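Local coordinates for protein acinetobacter secreted protease CpaA (Acinetobacter nosocomialis M2, PDB 6O38) that probably hydrolyses protein substrates as a secreted zinc metalloprotease and is bound by its chaperone CpaB on the type II secretion route, at residues T374-L379 with Y417-G422; V380-V385 with V458-N463; I424-P429 with D443-N448; T432-I437 with C470-I475. All blocks are in the same frame, centred on the assembly; numbering follows the deposited sequence.

Interaction 1 of 4, residues T374-L379 with Y417-G422; sequences TIDMLL and YLRDVG. With SO4 (sulfate ion), chain O.
V421 lies over a salt bridge that links two neighbouring strands: V421 CG1 stands 3.4 Å above the guanidinium plane of R419, offset toward the rim, while R419 NH2 meets D376 OD1 at 2.8 Å. The hydrogen bond within that pair is bent and weak (130°), and the carboxylate and guanidinium planes are 65° apart. Arginine suits the place, being long and charged enough to meet D376 while R419 CB touches T374 CG2. R419 NE bonds to N355 O, and R419 NH1 makes a weak bond to a sulfate, probably from the crystallisation liquor, whose exact position is doubtful.

Beneath this pair the strands run parallel. I375 N donates to Y417 O, R419 N to I375 O, M377 N to R419 O and V421 N to M377 O. L379 N next takes G422 O instead of that of V421, a one-residue slip like that of a beta bulge.

On the other face I375, L418 and selenomethionine M377 are apolar, as suits a side turned to helices; L418 CD2 lies 3.8 Å from M377 CG. I375 and L418 pack on the zinc-binding helix 496-504, helix 391-411 adjoins L418 and L379, and strand 457-462 also pairs with strand 367-381.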
loop_
_atom_site.group_PDB
_atom_site.type_symbol
_atom_site.label_atom_id
_atom_site.label_comp_id
_atom_site.label_asym_id
_atom_site.label_seq_id
_atom_site.Cartn_x
_atom_site.Cartn_y
_atom_site.Cartn_z
ATOM N N THR A 374 -6.913 -14.403 -19.019
ATOM C CA THR A 374 -5.472 -14.594 -18.910
ATOM C C THR A 374 -4.791 -14.087 -20.176
ATOM O O THR A 374 -5.078 -14.568 -21.278
ATOM C CB THR A 374 -5.136 -16.065 -18.679
ATOM O OG1 THR A 374 -5.756 -16.512 -17.466
ATOM C CG2 THR A 374 -3.630 -16.256 -18.571
ATOM N N ILE A 375 -3.888 -13.127 -20.014
ATOM C CA ILE A 375 -3.103 -12.581 -21.115
ATOM C C ILE A 375 -1.706 -13.182 -21.026
ATOM O O ILE A 375 -0.943 -12.870 -20.107
ATOM C CB ILE A 375 -3.058 -11.047 -21.072
ATOM C CG1 ILE A 375 -4.472 -10.470 -21.174
ATOM C CG2 ILE A 375 -2.176 -10.508 -22.188
ATOM C CD1 ILE A 375 -4.524 -8.961 -21.082
ATOM N N ASP A 376 -1.370 -14.050 -21.978
ATOM C CA ASP A 376 -0.070 -14.706 -21.981
ATOM C C ASP A 376 0.993 -13.749 -22.505
ATOM O O ASP A 376 0.808 -13.108 -23.544
ATOM C CB ASP A 376 -0.112 -15.973 -22.834
ATOM C CG ASP A 376 -0.900 -17.092 -22.177
ATOM O OD1 ASP A 376 -1.098 -17.037 -20.946
ATOM O OD2 ASP A 376 -1.317 -18.027 -22.893
HETATM N N MSE A 377 2.108 -13.654 -21.785
HETATM C CA MSE A 377 3.165 -12.714 -22.139
HETATM C C MSE A 377 4.499 -13.408 -22.406
HETATM O O MSE A 377 4.851 -14.383 -21.742
HETATM C CB MSE A 377 3.342 -11.674 -21.029
HETATM C CG MSE A 377 2.123 -10.794 -20.794
HETATM SE SE MSE A 377 1.815 -9.514 -22.232
HETATM C CE MSE A 377 3.457 -8.477 -22.070
ATOM N N LEU A 378 5.234 -12.892 -23.387
ATOM C CA LEU A 378 6.587 -13.344 -23.685
ATOM C C LEU A 378 7.571 -12.317 -23.143
ATOM O O LEU A 378 7.533 -11.147 -23.538
ATOM C CB LEU A 378 6.785 -13.536 -25.188
ATOM C CG LEU A 378 8.231 -13.707 -25.660
ATOM C CD1 LEU A 378 8.854 -14.960 -25.061
ATOM C CD2 LEU A 378 8.307 -13.737 -27.179
ATOM N N LEU A 379 8.443 -12.750 -22.238
ATOM C CA LEU A 379 9.413 -11.870 -21.602
ATOM C C LEU A 379 10.744 -11.981 -22.335
ATOM O O LEU A 379 11.314 -13.074 -22.432
ATOM C CB LEU A 379 9.576 -12.220 -20.123
ATOM C CG LEU A 379 8.283 -12.242 -19.304
ATOM C CD1 LEU A 379 8.573 -12.533 -17.839
ATOM C CD2 LEU A 379 7.522 -10.933 -19.457
ATOM N N TYR A 417 -5.302 -10.997 -15.872
ATOM C CA TYR A 417 -4.057 -11.329 -15.198
ATOM C C TYR A 417 -2.985 -11.564 -16.249
ATOM O O TYR A 417 -3.273 -12.027 -17.356
ATOM C CB TYR A 417 -4.176 -12.583 -14.319
ATOM C CG TYR A 417 -5.000 -12.423 -13.063
ATOM C CD1 TYR A 417 -4.465 -11.826 -11.929
ATOM C CD2 TYR A 417 -6.302 -12.904 -12.998
ATOM C CE1 TYR A 417 -5.211 -11.691 -10.773
ATOM C CE2 TYR A 417 -7.054 -12.775 -11.847
ATOM C CZ TYR A 417 -6.504 -12.168 -10.738
ATOM O OH TYR A 417 -7.253 -12.039 -9.591
ATOM N N LEU A 418 -1.744 -11.240 -15.899
ATOM C CA LEU A 418 -0.609 -11.523 -16.764
ATOM C C LEU A 418 0.001 -12.863 -16.376
ATOM O O LEU A 418 0.209 -13.138 -15.190
ATOM C CB LEU A 418 0.442 -10.416 -16.677
ATOM C CG LEU A 418 0.061 -9.062 -17.277
ATOM C CD1 LEU A 418 1.274 -8.148 -17.331
ATOM C CD2 LEU A 418 -0.551 -9.232 -18.661
ATOM N N ARG A 419 0.270 -13.696 -17.377
ATOM C CA ARG A 419 0.918 -14.987 -17.184
ATOM C C ARG A 419 2.104 -15.070 -18.130
ATOM O O ARG A 419 1.937 -14.940 -19.347
ATOM C CB ARG A 419 -0.064 -16.136 -17.434
ATOM C CG ARG A 419 0.577 -17.498 -17.643
ATOM C CD ARG A 419 -0.485 -18.588 -17.666
ATOM N NE ARG A 419 0.041 -19.879 -18.102
ATOM C CZ ARG A 419 -0.150 -20.391 -19.313
ATOM N NH1 ARG A 419 0.364 -21.573 -19.623
ATOM N NH2 ARG A 419 -0.861 -19.726 -20.214
ATOM N N ASP A 420 3.297 -15.277 -17.577
ATOM C CA ASP A 420 4.485 -15.418 -18.408
ATOM C C ASP A 420 4.580 -16.861 -18.894
ATOM O O ASP A 420 4.602 -17.799 -18.090
ATOM C CB ASP A 420 5.746 -14.987 -17.652
ATOM C CG ASP A 420 6.229 -16.021 -16.653
ATOM O OD1 ASP A 420 5.443 -16.415 -15.766
ATOM O OD2 ASP A 420 7.399 -16.447 -16.764
ATOM N N VAL A 421 4.572 -17.038 -20.213
ATOM C CA VAL A 421 4.632 -18.359 -20.825
ATOM C C VAL A 421 5.976 -18.637 -21.470
ATOM O O VAL A 421 6.161 -19.716 -22.052
ATOM C CB VAL A 421 3.498 -18.548 -21.849
ATOM C CG1 VAL A 421 2.149 -18.475 -21.155
ATOM C CG2 VAL A 421 3.590 -17.494 -22.939
ATOM N N GLY A 422 6.921 -17.704 -21.387
ATOM C CA GLY A 422 8.232 -17.903 -21.968
ATOM C C GLY A 422 9.203 -16.793 -21.625
ATOM O O GLY A 422 8.800 -15.639 -21.451
HETATM S S SO4 O . 0.107 -24.448 -21.228
HETATM O O1 SO4 O . -0.439 -23.432 -22.122
HETATM O O2 SO4 O . -0.765 -25.619 -21.232
HETATM O O3 SO4 O . 1.440 -24.834 -21.684
HETATM O O4 SO4 O . 0.194 -23.912 -19.873
#

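Interaction 2 of 4, residues V380-V385 with V458-N463; sequences VSSPEV and VYYQGN
V380 and Y460 face each other as parallel neighbours in the sheet of the reprolysin-like protease domain, where strand 367-381 ends and, after S382, helix 383-389 begins. Backbone bonds set the register: V380 N to Y459 O at 2.8 Å, Q461 N to V380 O at 2.7 Å and S382 N to Q461 O at 2.8 Å. The last of these holds the N-cap residue that precedes the helix.

Among the side-chain bonds, S382 OG caps the helix by accepting a weak bond from E384 N; a short hydroxyl suits this place because it can turn back on the first helical turn. S381 OG accepts from Q461 NE2 at 3.2 Å, the hydroxyl lying close to the amide plane, and also bonds N386. The buried Q461 NE2 thus has two acceptors, S381 OG and A394 O.

Apolar packing fills the V380–Y460 face. V380 CG1 comes to the ring edge, 3.6 Å from Y460 CD1, and V380 CG2 meets V458 CG2. Y460 OH bonds E464 and lies 3.3 Å from S382 CB. In the first turn of the helix V385 CG2 rests 3.4 Å from G462 C.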
loop_
_atom_site.group_PDB
_atom_site.type_symbol
_atom_site.label_atom_id
_atom_site.label_comp_id
_atom_site.label_asym_id
_atom_site.label_seq_id
_atom_site.Cartn_x
_atom_site.Cartn_y
_atom_site.Cartn_z
ATOM N N VAL A 380 11.234 -10.855 -22.846
ATOM C CA VAL A 380 12.491 -10.793 -23.582
ATOM C C VAL A 380 13.453 -9.904 -22.809
ATOM O O VAL A 380 13.124 -8.755 -22.492
ATOM C CB VAL A 380 12.287 -10.263 -25.014
ATOM C CG1 VAL A 380 13.585 -10.354 -25.802
ATOM C CG2 VAL A 380 11.175 -11.030 -25.711
ATOM N N SER A 381 14.634 -10.436 -22.505
ATOM C CA SER A 381 15.666 -9.707 -21.780
ATOM C C SER A 381 16.904 -9.578 -22.655
ATOM O O SER A 381 17.377 -10.569 -23.218
ATOM C CB SER A 381 16.018 -10.407 -20.465
ATOM O OG SER A 381 16.597 -9.498 -19.546
ATOM N N SER A 382 17.417 -8.358 -22.768
ATOM C CA SER A 382 18.598 -8.118 -23.584
ATOM C C SER A 382 19.832 -8.727 -22.920
ATOM O O SER A 382 19.948 -8.709 -21.691
ATOM C CB SER A 382 18.806 -6.619 -23.795
ATOM O OG SER A 382 20.004 -6.365 -24.509
ATOM N N PRO A 383 20.758 -9.287 -23.703
ATOM C CA PRO A 383 22.024 -9.755 -23.113
ATOM C C PRO A 383 22.788 -8.660 -22.390
ATOM O O PRO A 383 23.508 -8.955 -21.426
ATOM C CB PRO A 383 22.804 -10.281 -24.326
ATOM C CG PRO A 383 21.765 -10.577 -25.355
ATOM C CD PRO A 383 20.675 -9.571 -25.144
ATOM N N GLU A 384 22.663 -7.407 -22.832
ATOM C CA GLU A 384 23.275 -6.299 -22.105
ATOM C C GLU A 384 22.729 -6.205 -20.685
ATOM O O GLU A 384 23.473 -5.909 -19.744
ATOM C CB GLU A 384 23.054 -4.986 -22.857
ATOM C CG GLU A 384 23.959 -4.807 -24.067
ATOM C CD GLU A 384 23.699 -3.508 -24.805
ATOM O OE1 GLU A 384 22.596 -2.944 -24.650
ATOM O OE2 GLU A 384 24.602 -3.047 -25.536
ATOM N N VAL A 385 21.427 -6.448 -20.512
ATOM C CA VAL A 385 20.842 -6.423 -19.176
ATOM C C VAL A 385 21.352 -7.594 -18.345
ATOM O O VAL A 385 21.659 -7.442 -17.156
ATOM C CB VAL A 385 19.305 -6.419 -19.266
ATOM C CG1 VAL A 385 18.686 -6.548 -17.882
ATOM C CG2 VAL A 385 18.825 -5.155 -19.948
ATOM N N VAL A 458 4.117 -9.523 -25.947
ATOM C CA VAL A 458 5.559 -9.588 -25.750
ATOM C C VAL A 458 5.991 -8.356 -24.968
ATOM O O VAL A 458 5.466 -7.257 -25.182
ATOM C CB VAL A 458 6.312 -9.696 -27.098
ATOM C CG1 VAL A 458 5.776 -8.683 -28.093
ATOM C CG2 VAL A 458 7.814 -9.524 -26.906
ATOM N N TYR A 459 6.939 -8.540 -24.052
ATOM C CA TYR A 459 7.501 -7.446 -23.276
ATOM C C TYR A 459 9.018 -7.565 -23.273
ATOM O O TYR A 459 9.564 -8.663 -23.133
ATOM C CB TYR A 459 6.963 -7.444 -21.842
ATOM C CG TYR A 459 7.158 -6.128 -21.128
ATOM C CD1 TYR A 459 8.321 -5.867 -20.421
ATOM C CD2 TYR A 459 6.181 -5.142 -21.172
ATOM C CE1 TYR A 459 8.505 -4.666 -19.772
ATOM C CE2 TYR A 459 6.355 -3.935 -20.525
ATOM C CZ TYR A 459 7.519 -3.702 -19.826
ATOM O OH TYR A 459 7.700 -2.501 -19.179
ATOM N N TYR A 460 9.693 -6.428 -23.427
ATOM C CA TYR A 460 11.131 -6.386 -23.653
ATOM C C TYR A 460 11.811 -5.579 -22.557
ATOM O O TYR A 460 11.373 -4.470 -22.233
ATOM C CB TYR A 460 11.445 -5.786 -25.027
ATOM C CG TYR A 460 12.920 -5.639 -25.319
ATOM C CD1 TYR A 460 13.730 -6.754 -25.484
ATOM C CD2 TYR A 460 13.502 -4.383 -25.442
ATOM C CE1 TYR A 460 15.079 -6.624 -25.756
ATOM C CE2 TYR A 460 14.848 -4.243 -25.713
ATOM C CZ TYR A 460 15.632 -5.367 -25.870
ATOM O OH TYR A 460 16.975 -5.230 -26.141
ATOM N N GLN A 461 12.876 -6.140 -21.989
ATOM C CA GLN A 461 13.693 -5.477 -20.979
ATOM C C GLN A 461 15.088 -5.286 -21.561
ATOM O O GLN A 461 15.837 -6.257 -21.718
ATOM C CB GLN A 461 13.734 -6.295 -19.689
ATOM C CG GLN A 461 14.741 -5.810 -18.660
ATOM C CD GLN A 461 14.638 -6.568 -17.350
ATOM O OE1 GLN A 461 13.936 -6.149 -16.430
ATOM N NE2 GLN A 461 15.335 -7.697 -17.262
ATOM N N GLY A 462 15.437 -4.039 -21.882
ATOM C CA GLY A 462 16.675 -3.740 -22.573
ATOM C C GLY A 462 17.500 -2.699 -21.835
ATOM O O GLY A 462 17.105 -2.192 -20.782
ATOM N N ASN A 463 18.664 -2.403 -22.414
ATOM C CA ASN A 463 19.585 -1.415 -21.864
ATOM C C ASN A 463 19.854 -0.273 -22.839
ATOM O O ASN A 463 20.737 0.555 -22.585
ATOM C CB ASN A 463 20.900 -2.091 -21.456
ATOM C CG ASN A 463 21.745 -1.226 -20.536
ATOM O OD1 ASN A 463 21.224 -0.561 -19.640
ATOM N ND2 ASN A 463 23.054 -1.228 -20.758
#

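Interaction 3 of 4, residues I424-P429 with D443-N448; sequences ITYKIP and DTTVQN
Y426 and D443 meet at their tips. The tyrosine hydroxyl Y426 OH donates to D443 OD2 at 2.9 Å, using the syn lone pair of that oxygen, the one on the side of OD1. Both side chains hold CG anti to their own backbone N (chi1 179° for Y426). Ring and carboxylate planes are 85° apart, and OD2 lies near the ring plane at its edge.

D443 is at the same time the N-cap of helix 444-452: D443 OD1 accepts from T445 N at 2.8 Å, closing an Asx turn. The contact thus joins the start of this helix to the end of strand 416-425 and the loop after it, within the reprolysin-like domain. One short carboxylate serves the first turn of the helix with one oxygen and the tyrosine with the other, and aspartate has the right length for both. The two donors, together with the helix N-terminus, would be expected to favour its charged form.

The T445 methyl makes a CH-pi contact: T445 CG2, anti to the backbone N, sits over one face 3.8 Å from the Y426 ring centroid and 18° off the normal. T445 OG1 also lies near the ring, by CE1. V446 CG1 approaches the same ring obliquely, 3.8 Å from Y426 CD2, its side chain crossing that of Y426 at about a right angle. I424 and Y426 also touch V380 of the adjacent strand. Beyond the tyrosine, P429 CD approaches D443 OD2 to 3.3 Å.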
loop_
_atom_site.group_PDB
_atom_site.type_symbol
_atom_site.label_atom_id
_atom_site.label_comp_id
_atom_site.label_asym_id
_atom_site.label_seq_id
_atom_site.Cartn_x
_atom_site.Cartn_y
_atom_site.Cartn_z
ATOM N N ILE A 424 13.071 -15.453 -22.964
ATOM C CA ILE A 424 14.155 -15.600 -23.924
ATOM C C ILE A 424 15.152 -14.470 -23.718
ATOM O O ILE A 424 14.788 -13.350 -23.345
ATOM C CB ILE A 424 13.656 -15.624 -25.388
ATOM C CG1 ILE A 424 13.025 -14.283 -25.772
ATOM C CG2 ILE A 424 12.678 -16.767 -25.599
ATOM C CD1 ILE A 424 12.658 -14.181 -27.237
ATOM N N THR A 425 16.424 -14.778 -23.952
ATOM C CA THR A 425 17.494 -13.792 -23.924
ATOM C C THR A 425 17.824 -13.401 -25.358
ATOM O O THR A 425 18.236 -14.250 -26.156
ATOM C CB THR A 425 18.732 -14.343 -23.217
ATOM O OG1 THR A 425 18.502 -14.379 -21.802
ATOM C CG2 THR A 425 19.949 -13.477 -23.516
ATOM N N TYR A 426 17.640 -12.123 -25.682
ATOM C CA TYR A 426 17.792 -11.673 -27.057
ATOM C C TYR A 426 17.884 -10.155 -27.089
ATOM O O TYR A 426 17.218 -9.471 -26.307
ATOM C CB TYR A 426 16.621 -12.147 -27.925
ATOM C CG TYR A 426 16.705 -11.686 -29.359
ATOM C CD1 TYR A 426 17.576 -12.293 -30.253
ATOM C CD2 TYR A 426 15.922 -10.636 -29.815
ATOM C CE1 TYR A 426 17.659 -11.871 -31.566
ATOM C CE2 TYR A 426 16.000 -10.207 -31.120
ATOM C CZ TYR A 426 16.868 -10.827 -31.993
ATOM O OH TYR A 426 16.944 -10.398 -33.299
ATOM N N LYS A 427 18.711 -9.642 -27.995
ATOM C CA LYS A 427 18.873 -8.209 -28.208
ATOM C C LYS A 427 18.119 -7.806 -29.470
ATOM O O LYS A 427 18.466 -8.247 -30.571
ATOM C CB LYS A 427 20.353 -7.842 -28.324
ATOM C CG LYS A 427 20.623 -6.480 -28.948
ATOM C CD LYS A 427 20.637 -5.373 -27.908
ATOM C CE LYS A 427 21.046 -4.045 -28.528
ATOM N NZ LYS A 427 19.910 -3.376 -29.219
ATOM N N ILE A 428 17.092 -6.985 -29.308
ATOM C CA ILE A 428 16.373 -6.458 -30.473
ATOM C C ILE A 428 17.268 -5.460 -31.199
ATOM O O ILE A 428 17.806 -4.538 -30.557
ATOM C CB ILE A 428 15.058 -5.807 -30.040
ATOM C CG1 ILE A 428 14.183 -6.814 -29.290
ATOM C CG2 ILE A 428 14.317 -5.249 -31.246
ATOM C CD1 ILE A 428 12.816 -6.277 -28.919
ATOM N N PRO A 429 17.468 -5.593 -32.512
ATOM C CA PRO A 429 18.369 -4.665 -33.211
ATOM C C PRO A 429 17.796 -3.259 -33.278
ATOM O O PRO A 429 16.881 -2.987 -34.062
ATOM C CB PRO A 429 18.502 -5.283 -34.609
ATOM C CG PRO A 429 18.042 -6.704 -34.463
ATOM C CD PRO A 429 17.007 -6.683 -33.385
ATOM N N ASP A 443 10.476 -8.557 -35.665
ATOM C CA ASP A 443 11.659 -9.363 -35.396
ATOM C C ASP A 443 11.322 -10.846 -35.454
ATOM O O ASP A 443 10.424 -11.318 -34.750
ATOM C CB ASP A 443 12.229 -8.987 -34.027
ATOM C CG ASP A 443 13.582 -9.621 -33.753
ATOM O OD1 ASP A 443 13.750 -10.841 -33.965
ATOM O OD2 ASP A 443 14.494 -8.877 -33.337
ATOM N N THR A 444 12.054 -11.578 -36.295
ATOM C CA THR A 444 11.723 -12.977 -36.546
ATOM C C THR A 444 11.966 -13.832 -35.308
ATOM O O THR A 444 11.205 -14.768 -35.035
ATOM C CB THR A 444 12.538 -13.496 -37.731
ATOM O OG1 THR A 444 12.436 -12.573 -38.823
ATOM C CG2 THR A 444 12.026 -14.849 -38.184
ATOM N N THR A 445 13.016 -13.523 -34.546
ATOM C CA THR A 445 13.350 -14.327 -33.374
ATOM C C THR A 445 12.261 -14.236 -32.310
ATOM O O THR A 445 11.823 -15.258 -31.768
ATOM C CB THR A 445 14.697 -13.884 -32.801
ATOM O OG1 THR A 445 15.750 -14.276 -33.692
ATOM C CG2 THR A 445 14.937 -14.519 -31.437
ATOM N N VAL A 446 11.803 -13.021 -32.004
ATOM C CA VAL A 446 10.809 -12.863 -30.949
ATOM C C VAL A 446 9.410 -13.250 -31.427
ATOM O O VAL A 446 8.595 -13.730 -30.632
ATOM C CB VAL A 446 10.846 -11.428 -30.384
ATOM C CG1 VAL A 446 12.236 -10.828 -30.546
ATOM C CG2 VAL A 446 9.787 -10.540 -31.027
ATOM N N GLN A 447 9.102 -13.059 -32.713
ATOM C CA GLN A 447 7.761 -13.372 -33.195
ATOM C C GLN A 447 7.568 -14.864 -33.438
ATOM O O GLN A 447 6.455 -15.372 -33.262
ATOM C CB GLN A 447 7.451 -12.579 -34.466
ATOM C CG GLN A 447 7.314 -11.077 -34.236
ATOM C CD GLN A 447 6.171 -10.723 -33.298
ATOM O OE1 GLN A 447 5.168 -11.432 -33.223
ATOM N NE2 GLN A 447 6.323 -9.620 -32.573
ATOM N N ASN A 448 8.620 -15.578 -33.845
ATOM C CA ASN A 448 8.521 -17.032 -33.930
ATOM C C ASN A 448 8.339 -17.646 -32.548
ATOM O O ASN A 448 7.509 -18.544 -32.366
ATOM C CB ASN A 448 9.757 -17.620 -34.610
ATOM C CG ASN A 448 9.827 -17.288 -36.085
ATOM O OD1 ASN A 448 8.835 -16.886 -36.693
ATOM N ND2 ASN A 448 10.999 -17.481 -36.676
#

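Interaction 4 of 4, residues T432-I437 with C470-I475; sequences TLKEAI and CGWAWI
The indole of W472 has K434 over one face and L433 at its edge. K434 CB stands 3.9 Å above the W472 ring plane, offset toward the rim, and makes a CH-pi contact with the five-membered ring, 24° off its normal. L433 CD2 lies in the plane at the edge, while L433 CB comes obliquely to within 3.8 Å of W472 CD1. The second indole, W474, has I437 O at its edge and in its plane: W474 NE1 donates to I437 O at 3.3 Å with an N-H...O angle of 161°. Relative to the carbonyl, the donor stands 60° out of the plane.

Here the first turn of helix 433-439 lies against the short strand 471-473 of the reprolysin-like domain. T432 caps the helix, its OG1 accepting from E435 N. Leucine and isoleucine suit the buried side of the helix because they meet the carbon surface of the tryptophans: besides L433 on W472, I437 CB lies 4.3 Å from W472 CB, and the I437 side chain runs alongside W474 in the opposite sense. Only the root of the K434 side chain, CB, touches W472; the extended chain leads its end away from the strand.

CpaB packs on I437, W472 and W474, with H175 of the chaperone meeting the W474 ring, and C470 is joined to C491 by a disulfide. Within the two segments the contact is chiefly apolar; its one hydrogen bond gives the buried W474 NE1 a helix carbonyl as acceptor, satisfying a polar atom among largely apolar neighbours.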
loop_
_atom_site.group_PDB
_atom_site.type_symbol
_atom_site.label_atom_id
_atom_site.label_comp_id
_atom_site.label_asym_id
_atom_site.label_seq_id
_atom_site.Cartn_x
_atom_site.Cartn_y
_atom_site.Cartn_z
ATOM N N THR A 432 17.926 2.594 -30.011
ATOM C CA THR A 432 17.149 3.192 -28.935
ATOM C C THR A 432 15.993 2.279 -28.550
ATOM O O THR A 432 15.590 1.392 -29.309
ATOM C CB THR A 432 16.588 4.571 -29.329
ATOM O OG1 THR A 432 15.665 4.418 -30.416
ATOM C CG2 THR A 432 17.708 5.516 -29.743
ATOM N N LEU A 433 15.459 2.513 -27.348
ATOM C CA LEU A 433 14.296 1.759 -26.894
ATOM C C LEU A 433 13.072 2.111 -27.733
ATOM O O LEU A 433 12.221 1.254 -28.001
ATOM C CB LEU A 433 14.041 2.030 -25.414
ATOM C CG LEU A 433 13.196 0.994 -24.666
ATOM C CD1 LEU A 433 13.838 -0.396 -24.732
ATOM C CD2 LEU A 433 12.971 1.411 -23.218
ATOM N N LYS A 434 12.982 3.377 -28.161
ATOM C CA LYS A 434 11.910 3.817 -29.047
ATOM C C LYS A 434 11.940 3.053 -30.359
ATOM O O LYS A 434 10.895 2.676 -30.898
ATOM C CB LYS A 434 12.095 5.303 -29.338
ATOM C CG LYS A 434 11.072 5.936 -30.260
ATOM C CD LYS A 434 11.431 7.398 -30.498
ATOM C CE LYS A 434 10.461 8.084 -31.432
ATOM N NZ LYS A 434 10.828 9.518 -31.613
ATOM N N GLU A 435 13.139 2.828 -30.896
ATOM C CA GLU A 435 13.284 2.022 -32.101
ATOM C C GLU A 435 12.978 0.552 -31.841
ATOM O O GLU A 435 12.438 -0.129 -32.717
ATOM C CB GLU A 435 14.694 2.198 -32.663
ATOM C CG GLU A 435 14.839 1.846 -34.130
ATOM C CD GLU A 435 16.202 2.243 -34.681
ATOM O OE1 GLU A 435 17.118 2.488 -33.868
ATOM O OE2 GLU A 435 16.357 2.313 -35.919
ATOM N N ALA A 436 13.309 0.049 -30.646
ATOM C CA ALA A 436 13.117 -1.371 -30.360
ATOM C C ALA A 436 11.642 -1.749 -30.332
ATOM O O ALA A 436 11.273 -2.858 -30.739
ATOM C CB ALA A 436 13.792 -1.737 -29.038
ATOM N N ILE A 437 10.784 -0.852 -29.843
ATOM C CA ILE A 437 9.361 -1.165 -29.765
ATOM C C ILE A 437 8.759 -1.290 -31.160
ATOM O O ILE A 437 7.748 -1.976 -31.348
ATOM C CB ILE A 437 8.627 -0.111 -28.914
ATOM C CG1 ILE A 437 7.386 -0.722 -28.261
ATOM C CG2 ILE A 437 8.257 1.109 -29.746
ATOM C CD1 ILE A 437 7.712 -1.788 -27.246
ATOM N N CYS A 470 12.112 6.220 -20.325
ATOM C CA CYS A 470 12.598 4.860 -20.146
ATOM C C CYS A 470 11.555 3.781 -20.415
ATOM O O CYS A 470 11.850 2.601 -20.213
ATOM C CB CYS A 470 13.181 4.700 -18.735
ATOM S SG CYS A 470 12.076 4.957 -17.324
ATOM N N GLY A 471 10.361 4.139 -20.866
ATOM C CA GLY A 471 9.350 3.147 -21.187
ATOM C C GLY A 471 8.648 3.474 -22.488
ATOM O O GLY A 471 8.494 4.639 -22.858
ATOM N N TRP A 472 8.223 2.421 -23.186
ATOM C CA TRP A 472 7.508 2.583 -24.444
ATOM C C TRP A 472 6.497 1.457 -24.605
ATOM O O TRP A 472 6.778 0.307 -24.258
ATOM C CB TRP A 472 8.469 2.599 -25.639
ATOM C CG TRP A 472 9.386 3.782 -25.653
ATOM C CD1 TRP A 472 10.690 3.812 -25.250
ATOM C CD2 TRP A 472 9.066 5.112 -26.075
ATOM N NE1 TRP A 472 11.203 5.077 -25.405
ATOM C CE2 TRP A 472 10.226 5.894 -25.909
ATOM C CE3 TRP A 472 7.912 5.719 -26.581
ATOM C CZ2 TRP A 472 10.267 7.249 -26.230
ATOM C CZ3 TRP A 472 7.954 7.063 -26.901
ATOM C CH2 TRP A 472 9.123 7.814 -26.725
ATOM N N ALA A 473 5.325 1.799 -25.144
ATOM C CA ALA A 473 4.271 0.828 -25.413
ATOM C C ALA A 473 3.195 1.431 -26.309
ATOM O O ALA A 473 2.750 2.559 -26.077
ATOM C CB ALA A 473 3.646 0.325 -24.109
ATOM N N TRP A 474 2.778 0.692 -27.333
ATOM C CA TRP A 474 1.703 1.153 -28.201
ATOM C C TRP A 474 0.383 1.197 -27.441
ATOM O O TRP A 474 0.050 0.278 -26.687
ATOM C CB TRP A 474 1.581 0.241 -29.422
ATOM C CG TRP A 474 2.846 0.138 -30.218
ATOM C CD1 TRP A 474 3.751 -0.882 -30.187
ATOM C CD2 TRP A 474 3.342 1.086 -31.171
ATOM N NE1 TRP A 474 4.784 -0.625 -31.056
ATOM C CE2 TRP A 474 4.557 0.577 -31.674
ATOM C CE3 TRP A 474 2.878 2.317 -31.647
ATOM C CZ2 TRP A 474 5.314 1.255 -32.627
ATOM C CZ3 TRP A 474 3.632 2.989 -32.593
ATOM C CH2 TRP A 474 4.836 2.456 -33.073
ATOM N N ILE A 475 -0.373 2.272 -27.645
ATOM C CA ILE A 475 -1.638 2.484 -26.951
ATOM C C ILE A 475 -2.753 1.799 -27.728
ATOM O O ILE A 475 -2.866 1.968 -28.949
ATOM C CB ILE A 475 -1.926 3.984 -26.776
ATOM C CG1 ILE A 475 -0.791 4.653 -26.000
ATOM C CG2 ILE A 475 -3.257 4.189 -26.070
ATOM C CD1 ILE A 475 -1.116 6.049 -25.518
#

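In the fold
Strand 367-381 joins interactions 1 and 2, whose centres lie 16 Å apart; between them L378 O and Y459 N are 2.7 Å apart, a probable hydrogen bond. Interaction 3 follows on the other flank of that strand: S381 N is 3.0 Å from I424 O and S381 O is 2.9 Å from Y426 N, both probable backbone bonds. Interaction 4 packs on interaction 2 through L433 CD1 and Y460 CD2, 4.1 Å apart, and on interaction 3 through A436 and I428. Of interactions 2 and 4, the latter lies nearer the zinc, with G471 about 7 Å away against about 10 Å for the Y459 side chain. The metal is held by H498, H502 and H508, and A473 touches H502.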